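Local coordinates for protein T cell receptor gamma chain (Monodelphis domestica, PDB 7L15) that pairs with the T cell receptor mu chain to form the marsupial gamma mu T cell receptor, a receptor of T cells that probably recognises antigen, at the interface of chains B and A. Residues are numbered along the deposited sequence; one frame, centred on the assembly and turned at random. Chains: chain A, T cell receptor gamma chain; chain B, T cell receptor mu chain.

Contact 1: the interface of chains B and A. Residues chain B 113-115; chain A 32-34, 36, 100.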
ATOM      1  N   ASP B 113      -4.378  23.899  18.917  1.00 73.88           N
ATOM      2  CA  ASP B 113      -5.478  23.946  17.973  1.00 66.41           C
ATOM      3  C   ASP B 113      -5.157  23.119  16.730  1.00 67.91           C
ATOM      4  O   ASP B 113      -4.228  22.304  16.732  1.00 75.47           O
ATOM      5  CB  ASP B 113      -5.769  25.405  17.634  1.00 70.17           C
ATOM      6  CG  ASP B 113      -4.517  26.179  17.293  1.00 74.96           C
ATOM      7  OD1 ASP B 113      -3.493  25.544  16.973  1.00 76.73           O
ATOM      8  OD2 ASP B 113      -4.554  27.425  17.356  1.00 83.00           O
ATOM      9  N   ASP B 114      -5.918  23.349  15.661  1.00 66.11           N
ATOM     10  CA  ASP B 114      -5.806  22.601  14.419  1.00 59.94           C
ATOM     11  C   ASP B 114      -4.526  22.894  13.652  1.00 65.63           C
ATOM     12  O   ASP B 114      -4.327  22.318  12.573  1.00 56.18           O
ATOM     13  CB  ASP B 114      -7.013  22.889  13.532  1.00 59.21           C
ATOM     14  CG  ASP B 114      -8.202  22.002  13.856  1.00 76.40           C
ATOM     15  OD1 ASP B 114      -8.192  21.307  14.903  1.00 71.11           O
ATOM     16  OD2 ASP B 114      -9.146  21.989  13.042  1.00 89.13           O
ATOM     17  N   THR B 115      -3.664  23.768  14.161  1.00 65.27           N
ATOM     18  CA  THR B 115      -2.350  23.955  13.568  1.00 59.94           C
ATOM     19  C   THR B 115      -1.304  23.027  14.166  1.00 56.69           C
ATOM     20  O   THR B 115      -0.150  23.063  13.727  1.00 57.81           O
ATOM     21  CB  THR B 115      -1.884  25.399  13.744  1.00 59.40           C
ATOM     22  OG1 THR B 115      -1.877  25.711  15.141  1.00 57.19           O
ATOM     23  CG2 THR B 115      -2.811  26.357  12.999  1.00 65.86           C
TER
ATOM     24  N   SER A  32     -12.168  20.927   9.257  1.00 72.85           N
ATOM     25  CA  SER A  32     -11.107  21.767   9.789  1.00 69.52           C
ATOM     26  C   SER A  32     -10.705  22.795   8.746  1.00 70.18           C
ATOM     27  O   SER A  32     -10.899  22.603   7.542  1.00 74.25           O
ATOM     28  CB  SER A  32      -9.879  20.936  10.208  1.00 56.00           C
ATOM     29  OG  SER A  32      -8.912  21.756  10.847  1.00 58.72           O
ATOM     30  N   ASP A  33     -10.104  23.880   9.223  1.00 70.26           N
ATOM     31  CA  ASP A  33      -9.634  24.932   8.337  1.00 71.35           C
ATOM     32  C   ASP A  33      -8.212  24.701   7.829  1.00 72.22           C
ATOM     33  O   ASP A  33      -7.787  25.376   6.881  1.00 77.48           O
ATOM     34  CB  ASP A  33      -9.713  26.281   9.049  1.00 71.22           C
ATOM     35  CG  ASP A  33      -9.500  27.441   8.110  1.00 73.08           C
ATOM     36  OD1 ASP A  33     -10.091  27.427   7.011  1.00 76.13           O
ATOM     37  OD2 ASP A  33      -8.751  28.366   8.472  1.00 75.13           O
ATOM     38  N   TYR A  34      -7.468  23.773   8.420  1.00 66.11           N
ATOM     39  CA  TYR A  34      -6.057  23.594   8.100  1.00 64.05           C
ATOM     40  C   TYR A  34      -5.839  22.301   7.327  1.00 66.26           C
ATOM     41  O   TYR A  34      -6.396  21.250   7.675  1.00 62.60           O
ATOM     42  CB  TYR A  34      -5.210  23.632   9.374  1.00 60.41           C
ATOM     43  CG  TYR A  34      -5.351  24.961  10.059  1.00 63.06           C
ATOM     44  CD1 TYR A  34      -4.533  26.029   9.719  1.00 69.73           C
ATOM     45  CD2 TYR A  34      -6.358  25.176  10.989  1.00 73.94           C
ATOM     46  CE1 TYR A  34      -4.687  27.270  10.321  1.00 74.91           C
ATOM     47  CE2 TYR A  34      -6.525  26.414  11.596  1.00 76.27           C
ATOM     48  CZ  TYR A  34      -5.684  27.453  11.261  1.00 76.27           C
ATOM     49  OH  TYR A  34      -5.842  28.675  11.864  1.00 78.52           O
ATOM     50  N   HIS A  36      -2.708  19.916   6.167  1.00 60.00           N
ATOM     51  CA  HIS A  36      -1.330  19.629   6.552  1.00 56.99           C
ATOM     52  C   HIS A  36      -0.668  18.757   5.497  1.00 51.73           C
ATOM     53  O   HIS A  36      -1.312  17.878   4.928  1.00 57.74           O
ATOM     54  CB  HIS A  36      -1.273  18.921   7.908  1.00 50.33           C
ATOM     55  CG  HIS A  36      -2.034  19.621   8.988  1.00 51.86           C
ATOM     56  ND1 HIS A  36      -1.411  20.319  10.002  1.00 54.05           N
ATOM     57  CD2 HIS A  36      -3.366  19.728   9.219  1.00 49.92           C
ATOM     58  CE1 HIS A  36      -2.325  20.826  10.811  1.00 51.77           C
ATOM     59  NE2 HIS A  36      -3.520  20.480  10.360  1.00 52.77           N
ATOM     60  N   TRP A 100      -6.777  17.394  10.739  1.00 60.43           N
ATOM     61  CA  TRP A 100      -7.296  17.092  12.064  1.00 61.65           C
ATOM     62  C   TRP A 100      -8.800  16.873  12.003  1.00 63.60           C
ATOM     63  O   TRP A 100      -9.519  17.603  11.316  1.00 67.23           O
ATOM     64  CB  TRP A 100      -6.993  18.236  13.033  1.00 57.98           C
ATOM     65  CG  TRP A 100      -5.587  18.259  13.542  1.00 56.87           C
ATOM     66  CD1 TRP A 100      -4.650  19.216  13.303  1.00 52.11           C
ATOM     67  CD2 TRP A 100      -4.956  17.274  14.379  1.00 58.41           C
ATOM     68  NE1 TRP A 100      -3.470  18.892  13.938  1.00 61.37           N
ATOM     69  CE2 TRP A 100      -3.635  17.707  14.608  1.00 59.69           C
ATOM     70  CE3 TRP A 100      -5.380  16.071  14.954  1.00 62.27           C
ATOM     71  CZ2 TRP A 100      -2.735  16.982  15.382  1.00 58.96           C
ATOM     72  CZ3 TRP A 100      -4.485  15.353  15.727  1.00 61.08           C
ATOM     73  CH2 TRP A 100      -3.177  15.814  15.935  1.00 64.79           C
TER

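Contact 2: the interface of chains B and A. Residues chain B 152, 154, 188; chain A 136, 140, 142, 144, 189, 191.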
ATOM      1  N   LEU B 152      -1.435 -20.879 -12.860  1.00 40.43           N
ATOM      2  CA  LEU B 152      -2.144 -20.539 -11.633  1.00 38.89           C
ATOM      3  C   LEU B 152      -1.948 -21.658 -10.620  1.00 41.70           C
ATOM      4  O   LEU B 152      -2.258 -22.819 -10.904  1.00 47.65           O
ATOM      5  CB  LEU B 152      -3.629 -20.322 -11.919  1.00 41.66           C
ATOM      6  CG  LEU B 152      -4.592 -20.365 -10.740  1.00 44.25           C
ATOM      7  CD1 LEU B 152      -4.257 -19.281  -9.768  1.00 45.48           C
ATOM      8  CD2 LEU B 152      -6.020 -20.164 -11.270  1.00 45.51           C
ATOM      9  N   ARG B 154      -2.788 -22.793  -6.746  1.00 41.30           N
ATOM     10  CA  ARG B 154      -3.787 -22.410  -5.744  1.00 42.94           C
ATOM     11  C   ARG B 154      -3.683 -23.209  -4.455  1.00 49.10           C
ATOM     12  O   ARG B 154      -3.706 -24.443  -4.466  1.00 47.40           O
ATOM     13  CB  ARG B 154      -5.206 -22.545  -6.289  1.00 45.15           C
ATOM     14  CG  ARG B 154      -5.488 -21.580  -7.396  1.00 53.50           C
ATOM     15  CD  ARG B 154      -6.869 -20.947  -7.345  1.00 48.63           C
ATOM     16  NE  ARG B 154      -7.586 -21.169  -6.100  1.00 45.72           N
ATOM     17  CZ  ARG B 154      -8.842 -21.594  -6.031  1.00 43.62           C
ATOM     18  NH1 ARG B 154      -9.414 -21.755  -4.853  1.00 50.37           N
ATOM     19  NH2 ARG B 154      -9.538 -21.832  -7.142  1.00 34.85           N
ATOM     20  N   SER B 188      -1.406 -18.664  -2.670  1.00 34.49           N
ATOM     21  CA  SER B 188      -1.634 -18.958  -4.067  1.00 32.98           C
ATOM     22  C   SER B 188      -0.642 -18.108  -4.854  1.00 37.61           C
ATOM     23  O   SER B 188      -0.008 -17.198  -4.320  1.00 40.51           O
ATOM     24  CB  SER B 188      -3.110 -18.724  -4.465  1.00 34.54           C
ATOM     25  OG  SER B 188      -3.384 -17.359  -4.711  1.00 51.58           O
TER
ATOM     26  N   GLU A 136     -10.273 -25.302 -13.611  1.00 42.61           N
ATOM     27  CA  GLU A 136     -10.222 -24.713 -12.278  1.00 44.84           C
ATOM     28  C   GLU A 136     -11.581 -24.821 -11.592  1.00 48.99           C
ATOM     29  O   GLU A 136     -11.673 -25.203 -10.420  1.00 40.61           O
ATOM     30  CB  GLU A 136      -9.757 -23.244 -12.326  1.00 37.11           C
ATOM     31  CG  GLU A 136      -9.630 -22.681 -10.897  1.00 39.41           C
ATOM     32  CD  GLU A 136      -9.406 -21.174 -10.795  1.00 47.20           C
ATOM     33  OE1 GLU A 136      -9.456 -20.486 -11.825  1.00 39.73           O
ATOM     34  OE2 GLU A 136      -9.180 -20.682  -9.658  1.00 44.44           O
ATOM     35  N   LYS A 140     -12.020 -26.862  -8.200  1.00 46.72           N
ATOM     36  CA  LYS A 140     -12.047 -26.062  -6.985  1.00 48.28           C
ATOM     37  C   LYS A 140     -13.363 -25.360  -6.726  1.00 51.61           C
ATOM     38  O   LYS A 140     -13.445 -24.614  -5.747  1.00 47.42           O
ATOM     39  CB  LYS A 140     -10.941 -24.995  -6.996  1.00 42.05           C
ATOM     40  CG  LYS A 140      -9.533 -25.512  -7.305  1.00 48.63           C
ATOM     41  CD  LYS A 140      -8.917 -26.291  -6.142  1.00 50.91           C
ATOM     42  CE  LYS A 140      -8.432 -25.373  -5.026  1.00 57.11           C
ATOM     43  NZ  LYS A 140      -7.234 -25.986  -4.385  1.00 64.27           N
ATOM     44  N   SER A 142     -14.456 -22.821  -7.878  1.00 48.02           N
ATOM     45  CA  SER A 142     -14.175 -21.396  -7.815  1.00 46.65           C
ATOM     46  C   SER A 142     -13.316 -21.043  -9.020  1.00 42.78           C
ATOM     47  O   SER A 142     -12.747 -21.919  -9.675  1.00 45.11           O
ATOM     48  CB  SER A 142     -13.492 -21.016  -6.493  1.00 45.34           C
ATOM     49  OG  SER A 142     -12.393 -21.859  -6.188  1.00 50.29           O
ATOM     50  N   THR A 144     -10.584 -18.020 -10.955  1.00 48.81           N
ATOM     51  CA  THR A 144      -9.614 -16.955 -10.725  1.00 45.74           C
ATOM     52  C   THR A 144      -9.494 -16.074 -11.966  1.00 43.18           C
ATOM     53  O   THR A 144      -9.174 -16.560 -13.056  1.00 46.14           O
ATOM     54  CB  THR A 144      -8.248 -17.527 -10.347  1.00 36.23           C
ATOM     55  OG1 THR A 144      -8.390 -18.383  -9.204  1.00 36.97           O
ATOM     56  CG2 THR A 144      -7.271 -16.404 -10.004  1.00 34.67           C
ATOM     57  N   TRP A 189      -4.816 -10.878  -8.996  1.00 34.94           N
ATOM     58  CA  TRP A 189      -5.768 -11.916  -9.357  1.00 42.01           C
ATOM     59  C   TRP A 189      -6.850 -12.052  -8.292  1.00 42.76           C
ATOM     60  O   TRP A 189      -6.637 -11.748  -7.117  1.00 49.16           O
ATOM     61  CB  TRP A 189      -5.059 -13.249  -9.601  1.00 36.92           C
ATOM     62  CG  TRP A 189      -4.339 -13.892  -8.430  1.00 41.17           C
ATOM     63  CD1 TRP A 189      -4.796 -14.933  -7.664  1.00 45.37           C
ATOM     64  CD2 TRP A 189      -3.014 -13.605  -7.956  1.00 44.70           C
ATOM     65  NE1 TRP A 189      -3.852 -15.289  -6.732  1.00 43.96           N
ATOM     66  CE2 TRP A 189      -2.744 -14.501  -6.895  1.00 42.93           C
ATOM     67  CE3 TRP A 189      -2.029 -12.680  -8.324  1.00 45.08           C
ATOM     68  CZ2 TRP A 189      -1.531 -14.497  -6.193  1.00 43.37           C
ATOM     69  CZ3 TRP A 189      -0.825 -12.673  -7.624  1.00 38.76           C
ATOM     70  CH2 TRP A 189      -0.588 -13.578  -6.571  1.00 46.53           C
ATOM     71  N   THR A 191      -9.829 -14.654  -6.903  1.00 38.93           N
ATOM     72  CA  THR A 191     -10.462 -15.958  -6.804  1.00 43.42           C
ATOM     73  C   THR A 191     -11.815 -15.787  -6.125  1.00 43.98           C
ATOM     74  O   THR A 191     -11.886 -15.237  -5.025  1.00 47.31           O
ATOM     75  CB  THR A 191      -9.561 -16.904  -6.014  1.00 39.54           C
ATOM     76  OG1 THR A 191      -8.277 -16.960  -6.659  1.00 43.60           O
ATOM     77  CG2 THR A 191     -10.176 -18.283  -5.932  1.00 37.70           C
TER

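Contact 3: the interface of chains B and A. Residues chain B 53, 57, 59; chain A 40, 46, 96, 107-108.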
ATOM      1  N   TRP B  53       1.428   3.129   9.295  1.00 35.35           N
ATOM      2  CA  TRP B  53       1.813   3.566   7.952  1.00 36.06           C
ATOM      3  C   TRP B  53       2.058   2.317   7.118  1.00 41.66           C
ATOM      4  O   TRP B  53       3.151   1.754   7.136  1.00 47.47           O
ATOM      5  CB  TRP B  53       3.070   4.458   7.974  1.00 35.63           C
ATOM      6  CG  TRP B  53       2.842   5.801   8.573  1.00 40.95           C
ATOM      7  CD1 TRP B  53       2.467   6.078   9.853  1.00 40.96           C
ATOM      8  CD2 TRP B  53       3.000   7.062   7.920  1.00 35.47           C
ATOM      9  NE1 TRP B  53       2.373   7.441  10.040  1.00 37.55           N
ATOM     10  CE2 TRP B  53       2.700   8.064   8.865  1.00 41.30           C
ATOM     11  CE3 TRP B  53       3.369   7.438   6.630  1.00 38.86           C
ATOM     12  CZ2 TRP B  53       2.745   9.405   8.557  1.00 35.51           C
ATOM     13  CZ3 TRP B  53       3.420   8.763   6.324  1.00 44.59           C
ATOM     14  CH2 TRP B  53       3.105   9.741   7.283  1.00 46.05           C
ATOM     15  N   HIS B  57      -1.030   2.789   1.501  1.00 51.70           N
ATOM     16  CA  HIS B  57      -2.283   3.138   2.153  1.00 46.85           C
ATOM     17  C   HIS B  57      -2.147   4.489   2.842  1.00 48.15           C
ATOM     18  O   HIS B  57      -1.044   5.012   3.035  1.00 46.81           O
ATOM     19  CB  HIS B  57      -2.711   2.080   3.186  1.00 58.74           C
ATOM     20  CG  HIS B  57      -3.115   0.766   2.594  1.00 62.49           C
ATOM     21  ND1 HIS B  57      -2.199  -0.187   2.199  1.00 66.20           N
ATOM     22  CD2 HIS B  57      -4.337   0.239   2.349  1.00 67.55           C
ATOM     23  CE1 HIS B  57      -2.841  -1.240   1.726  1.00 67.86           C
ATOM     24  NE2 HIS B  57      -4.139  -1.008   1.806  1.00 67.92           N
ATOM     25  N   PRO B  59      -1.895   6.671   6.043  1.00 41.49           N
ATOM     26  CA  PRO B  59      -1.536   6.489   7.449  1.00 44.70           C
ATOM     27  C   PRO B  59      -2.801   6.520   8.288  1.00 52.75           C
ATOM     28  O   PRO B  59      -3.697   7.330   8.050  1.00 48.15           O
ATOM     29  CB  PRO B  59      -0.634   7.690   7.748  1.00 42.88           C
ATOM     30  CG  PRO B  59      -0.067   8.084   6.444  1.00 40.47           C
ATOM     31  CD  PRO B  59      -1.068   7.685   5.377  1.00 40.02           C
TER
ATOM     32  N   SER A  40       7.129  11.398   3.714  1.00 37.38           N
ATOM     33  CA  SER A  40       7.681  10.145   4.181  1.00 39.01           C
ATOM     34  C   SER A  40       8.809   9.712   3.252  1.00 40.45           C
ATOM     35  O   SER A  40       8.609   9.618   2.036  1.00 40.44           O
ATOM     36  CB  SER A  40       6.587   9.092   4.223  1.00 41.36           C
ATOM     37  OG  SER A  40       7.143   7.822   4.380  1.00 47.91           O
ATOM     38  N   PRO A  46       8.614  10.111   9.173  1.00 34.46           N
ATOM     39  CA  PRO A  46       7.711  11.026   8.464  1.00 34.86           C
ATOM     40  C   PRO A  46       7.626  12.335   9.232  1.00 37.28           C
ATOM     41  O   PRO A  46       7.744  12.367  10.455  1.00 38.49           O
ATOM     42  CB  PRO A  46       6.369  10.284   8.441  1.00 39.61           C
ATOM     43  CG  PRO A  46       6.525   9.117   9.370  1.00 43.97           C
ATOM     44  CD  PRO A  46       7.994   8.819   9.505  1.00 34.30           C
ATOM     45  N   HIS A  96       1.875  13.157   1.823  1.00 41.88           N
ATOM     46  CA  HIS A  96       0.506  12.962   2.271  1.00 35.05           C
ATOM     47  C   HIS A  96      -0.066  14.295   2.718  1.00 45.77           C
ATOM     48  O   HIS A  96       0.567  15.011   3.500  1.00 47.96           O
ATOM     49  CB  HIS A  96       0.437  11.993   3.450  1.00 37.31           C
ATOM     50  CG  HIS A  96       0.972  10.623   3.162  1.00 42.27           C
ATOM     51  ND1 HIS A  96       0.162   9.575   2.798  1.00 42.32           N
ATOM     52  CD2 HIS A  96       2.226  10.119   3.239  1.00 40.17           C
ATOM     53  CE1 HIS A  96       0.894   8.488   2.640  1.00 40.68           C
ATOM     54  NE2 HIS A  96       2.153   8.795   2.889  1.00 46.67           N
ATOM     55  N   PHE A 107      -5.355  11.154   7.085  1.00 46.23           N
ATOM     56  CA  PHE A 107      -4.343  11.340   6.056  1.00 51.66           C
ATOM     57  C   PHE A 107      -4.855  10.867   4.707  1.00 52.76           C
ATOM     58  O   PHE A 107      -5.535   9.839   4.608  1.00 52.03           O
ATOM     59  CB  PHE A 107      -3.056  10.545   6.363  1.00 39.19           C
ATOM     60  CG  PHE A 107      -2.210  11.137   7.445  1.00 46.99           C
ATOM     61  CD1 PHE A 107      -2.624  11.113   8.769  1.00 40.74           C
ATOM     62  CD2 PHE A 107      -0.972  11.698   7.135  1.00 49.34           C
ATOM     63  CE1 PHE A 107      -1.831  11.652   9.764  1.00 42.62           C
ATOM     64  CE2 PHE A 107      -0.172  12.235   8.117  1.00 44.73           C
ATOM     65  CZ  PHE A 107      -0.601  12.216   9.442  1.00 43.30           C
ATOM     66  N   GLY A 108      -4.484  11.595   3.668  1.00 52.50           N
ATOM     67  CA  GLY A 108      -4.629  11.081   2.329  1.00 49.15           C
ATOM     68  C   GLY A 108      -3.737   9.878   2.094  1.00 54.27           C
ATOM     69  O   GLY A 108      -2.825   9.551   2.859  1.00 53.53           O
TER
HETATM   70  O   HOH W   1      -6.130   8.400   8.421  1.00 48.61           O

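Contact 4: the interface of chains B and A. Residues chain B 139, 141, 154-155; chain A 139-140.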
ATOM      1  N   SER B 139      -2.893 -27.118  -6.316  1.00 41.28           N
ATOM      2  CA  SER B 139      -3.352 -27.509  -7.641  1.00 47.68           C
ATOM      3  C   SER B 139      -2.775 -26.535  -8.660  1.00 47.13           C
ATOM      4  O   SER B 139      -2.387 -25.415  -8.318  1.00 37.06           O
ATOM      5  CB  SER B 139      -4.884 -27.525  -7.716  1.00 52.38           C
ATOM      6  OG  SER B 139      -5.432 -26.438  -6.990  1.00 67.36           O
ATOM      7  N   PHE B 141      -3.033 -24.901 -12.683  1.00 39.39           N
ATOM      8  CA  PHE B 141      -3.866 -24.648 -13.848  1.00 37.72           C
ATOM      9  C   PHE B 141      -3.115 -23.778 -14.831  1.00 43.44           C
ATOM     10  O   PHE B 141      -2.518 -22.773 -14.433  1.00 47.34           O
ATOM     11  CB  PHE B 141      -5.171 -23.967 -13.442  1.00 42.69           C
ATOM     12  CG  PHE B 141      -5.872 -24.671 -12.331  1.00 45.21           C
ATOM     13  CD1 PHE B 141      -6.682 -25.772 -12.594  1.00 44.45           C
ATOM     14  CD2 PHE B 141      -5.702 -24.264 -11.023  1.00 37.10           C
ATOM     15  CE1 PHE B 141      -7.319 -26.455 -11.545  1.00 44.62           C
ATOM     16  CE2 PHE B 141      -6.349 -24.933  -9.975  1.00 47.78           C
ATOM     17  CZ  PHE B 141      -7.161 -26.028 -10.241  1.00 40.04           C
ATOM     18  N   ARG B 154      -2.788 -22.793  -6.746  1.00 41.30           N
ATOM     19  CA  ARG B 154      -3.787 -22.410  -5.744  1.00 42.94           C
ATOM     20  C   ARG B 154      -3.683 -23.209  -4.455  1.00 49.10           C
ATOM     21  O   ARG B 154      -3.706 -24.443  -4.466  1.00 47.40           O
ATOM     22  CB  ARG B 154      -5.206 -22.545  -6.289  1.00 45.15           C
ATOM     23  CG  ARG B 154      -5.488 -21.580  -7.396  1.00 53.50           C
ATOM     24  CD  ARG B 154      -6.869 -20.947  -7.345  1.00 48.63           C
ATOM     25  NE  ARG B 154      -7.586 -21.169  -6.100  1.00 45.72           N
ATOM     26  CZ  ARG B 154      -8.842 -21.594  -6.031  1.00 43.62           C
ATOM     27  NH1 ARG B 154      -9.414 -21.755  -4.853  1.00 50.37           N
ATOM     28  NH2 ARG B 154      -9.538 -21.832  -7.142  1.00 34.85           N
ATOM     29  N   ASN B 155      -3.605 -22.481  -3.347  1.00 58.12           N
ATOM     30  CA  ASN B 155      -3.838 -23.018  -2.018  1.00 55.83           C
ATOM     31  C   ASN B 155      -2.791 -24.074  -1.683  1.00 45.61           C
ATOM     32  O   ASN B 155      -3.005 -25.287  -1.815  1.00 49.98           O
ATOM     33  CB  ASN B 155      -5.280 -23.518  -1.922  1.00 55.33           C
ATOM     34  CG  ASN B 155      -6.283 -22.422  -2.309  1.00 58.58           C
ATOM     35  OD1 ASN B 155      -7.156 -22.625  -3.157  1.00 66.92           O
ATOM     36  ND2 ASN B 155      -6.136 -21.249  -1.704  1.00 48.08           N
TER
ATOM     37  N   GLN A 139     -12.230 -28.403 -10.557  1.00 43.24           N
ATOM     38  CA  GLN A 139     -11.464 -28.931  -9.433  1.00 49.67           C
ATOM     39  C   GLN A 139     -11.686 -28.151  -8.138  1.00 49.51           C
ATOM     40  O   GLN A 139     -11.533 -28.721  -7.058  1.00 50.46           O
ATOM     41  CB  GLN A 139      -9.971 -28.951  -9.758  1.00 53.91           C
ATOM     42  CG  GLN A 139      -9.532 -29.900 -10.867  1.00 58.21           C
ATOM     43  CD  GLN A 139      -8.000 -29.894 -11.065  1.00 66.95           C
ATOM     44  OE1 GLN A 139      -7.508 -29.866 -12.194  1.00 77.61           O
ATOM     45  NE2 GLN A 139      -7.253 -29.920  -9.962  1.00 60.53           N
ATOM     46  N   LYS A 140     -12.020 -26.862  -8.200  1.00 46.72           N
ATOM     47  CA  LYS A 140     -12.047 -26.062  -6.985  1.00 48.28           C
ATOM     48  C   LYS A 140     -13.363 -25.360  -6.726  1.00 51.61           C
ATOM     49  O   LYS A 140     -13.445 -24.614  -5.747  1.00 47.42           O
ATOM     50  CB  LYS A 140     -10.941 -24.995  -6.996  1.00 42.05           C
ATOM     51  CG  LYS A 140      -9.533 -25.512  -7.305  1.00 48.63           C
ATOM     52  CD  LYS A 140      -8.917 -26.291  -6.142  1.00 50.91           C
ATOM     53  CE  LYS A 140      -8.432 -25.373  -5.026  1.00 57.11           C
ATOM     54  NZ  LYS A 140      -7.234 -25.986  -4.385  1.00 64.27           N
TER

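Contact 1: the interface of chains B and A
B:Asp114 meets A:Tyr34, A:His36 and A:Trp100 where a loop of the mu chain, in the CDR3 position of its immunoglobulin V domain, lies against the gamma V domain. A:Tyr34, on strand 34-40, can be followed outward. Its CB lies 3.6 Å from the carbonyl O of B:Asp114. On the ring, CD2 touches B:Asp114 CB at 3.5 Å, while CE1, across the ring, meets the methyl CG2 of B:Thr115 at 3.4 Å. At the tip, CZ and the hydroxyl OH also keep to that methyl, which sits over the ring face as a CH-pi contact. A threonine suits this place because its two branches divide the work. CG2 goes to the tyrosine, while OG1 (chi1 57°) turns back to the carboxylate of B:Asp113 within the loop. Backbone recognition comes from A:His36, whose NE2 forms a hydrogen bond of 3.0 Å to B:Asp114 O, the acceptor lying at the edge of the imidazole and in its plane. A:Trp100 and B:Asp114 slide past each other in opposite directions, ring and carboxylate planes 25° apart, with A:Trp100 CD1 3.7 Å from B:Asp114 CA. The B:Asp114 carboxylate also points at A:Ser32 OG, but that pair is modelled too close to be trusted.

Contact 2: the interface of chains B and A
B:Arg154 and A:Glu136 cross at about a right angle, their guanidinium and carboxylate planes turned 64° apart, in the contact between the constant immunoglobulin domains. The salt bridge runs from B:Arg154 NH2 to the anti lone pair of A:Glu136 OE2 at 2.8 Å. The syn lone pair of the same oxygen takes A:Thr144 OG1, and A:Thr144 N binds OE1, so this threonine holds both carboxylate oxygens and limits their rotation. A glutamate suits the place because its chain, extended beyond CG, reaches from the helix to the arginine.

The guanidinium of B:Arg154 also grips A:Ser142 OG end-on, with NH2 at 3.0 Å and NH1 at 3.3 Å; this hydroxyl in turn donates to A:Lys140 O. Methyl CG2 of A:Thr191 lies over the centre of one guanidinium face, 3.6 Å from B:Arg154 CZ. CE of A:Lys140 lies toward the rim of the other. Carbon on both faces and acceptors toward the rim suit a flat cation. B:Leu152 and A:Thr144 reach toward each other tip to tip, B:Leu152 CD2 coming to 3.6 Å from A:Thr144 CB. Further along, A:Trp189 NE1 donates to B:Ser188 OG at 2.9 Å, almost in the indole plane; chi1 of 81° sets that hydroxyl between its backbone N and carbonyl carbon.

Mu strands 148-154 and 187-194 thus face gamma strands 142-150 and 183-193, with gamma helix 134-140 flanking the sheet-to-sheet packing.

Contact 3: the interface of chains B and A
B:Trp53 lays one face of its indole against A:Pro46 and points its CZ3 rim at A:His96 in the packing of the two immunoglobulin V domains. A:Pro46 CB makes a CH-pi contact, 3.9 Å from the centroid of the B:Trp53 six-membered ring, and proline suits this place as a rigid, carbon-rich plate. Edge-to-face contacts follow. The indole turns its rim onto the face of the imidazole, planes 83° apart, with CZ3 of B:Trp53 3.6 Å from A:His96 CD2. A:Phe107, which with A:Gly108 begins the Phe-Gly-X-Gly motif of the J segment, adds a more distant edge-to-face contact at 64°. A:Ser40, small enough to leave the indole its space, offers CB to CZ3.

Aliphatic packing centres on B:Pro59. Its CG backs the indole face opposite A:Pro46, CD sits 3.5 Å from A:His96 CE1, and CB lies over the ring of A:Phe107, the two side chains crossing at about a right angle.

Polar links play a supporting part. A water joins B:Pro59 O, at 2.7 Å, to the backbone N of A:Phe107. Within the gamma chain, a bond to the segment after strand 104-107 holds the imidazole in place for both mu residues: A:His96 ND1 donates to A:Gly108 O at 3.0 Å, with the oxygen 9° from the ring plane.

Contact 4: the interface of chains B and A
B:Phe141 and A:Gln139 slide past each other in opposite directions at the apolar centre of this constant-domain contact, where the end of gamma helix 134-140 meets mu strand 139-145. The phenyl edge atom CE1 of B:Phe141 lies 3.5 Å from the amide carbon CD of A:Gln139. This rim of the ring points onto the amide face, the planes inclined at 53°. Glutamine suits the place because its chain, extended beyond CG, carries the amide across to the phenyl ring. At the ring tip, CZ of B:Phe141 meets the methylene CG of A:Lys140 at 3.8 Å, the two side chains crossing obliquely.

Farther out, the lysine chain bends at chi2 (-74°) and again at chi3 and chi4, which carries it from the phenylalanine toward the polar rim. Its CD and CE pass B:Ser139, and A:Lys140 CE comes within 3.6 Å of the amide oxygen OD1 of B:Asn155. The ammonium NZ of A:Lys140 then donates a hydrogen bond of 3.2 Å to B:Ser139 OG. That same OD1 receives weak bonds from NE and NH1 of B:Arg154, so the asparagine probably steadies the arginine from within its own chain. With carbon along its length and a charge at its end, the lysine serves both zones and helps fasten the gamma helix to the mu constant domain.

Two separate regions hold the gamma mu pair together. Contact 1 and contact 3 join the V domains, their C-alpha centres about 16 Å apart, and draw on the same gamma strands, 34-40 and 93-101. Contact 2 and contact 4 join the constant domains, their C-alpha centres about 6 Å apart, sharing B:Arg154, A:Lys140 and gamma helix 134-140, so they amount to one continuous patch. Between C-alpha centres, about 33 Å separates contact 3 from contact 2, and about 51 Å contact 1 from contact 4. Pairing at both domain levels probably sets how the V domains, with the mu loop of contact 1, are presented to antigen.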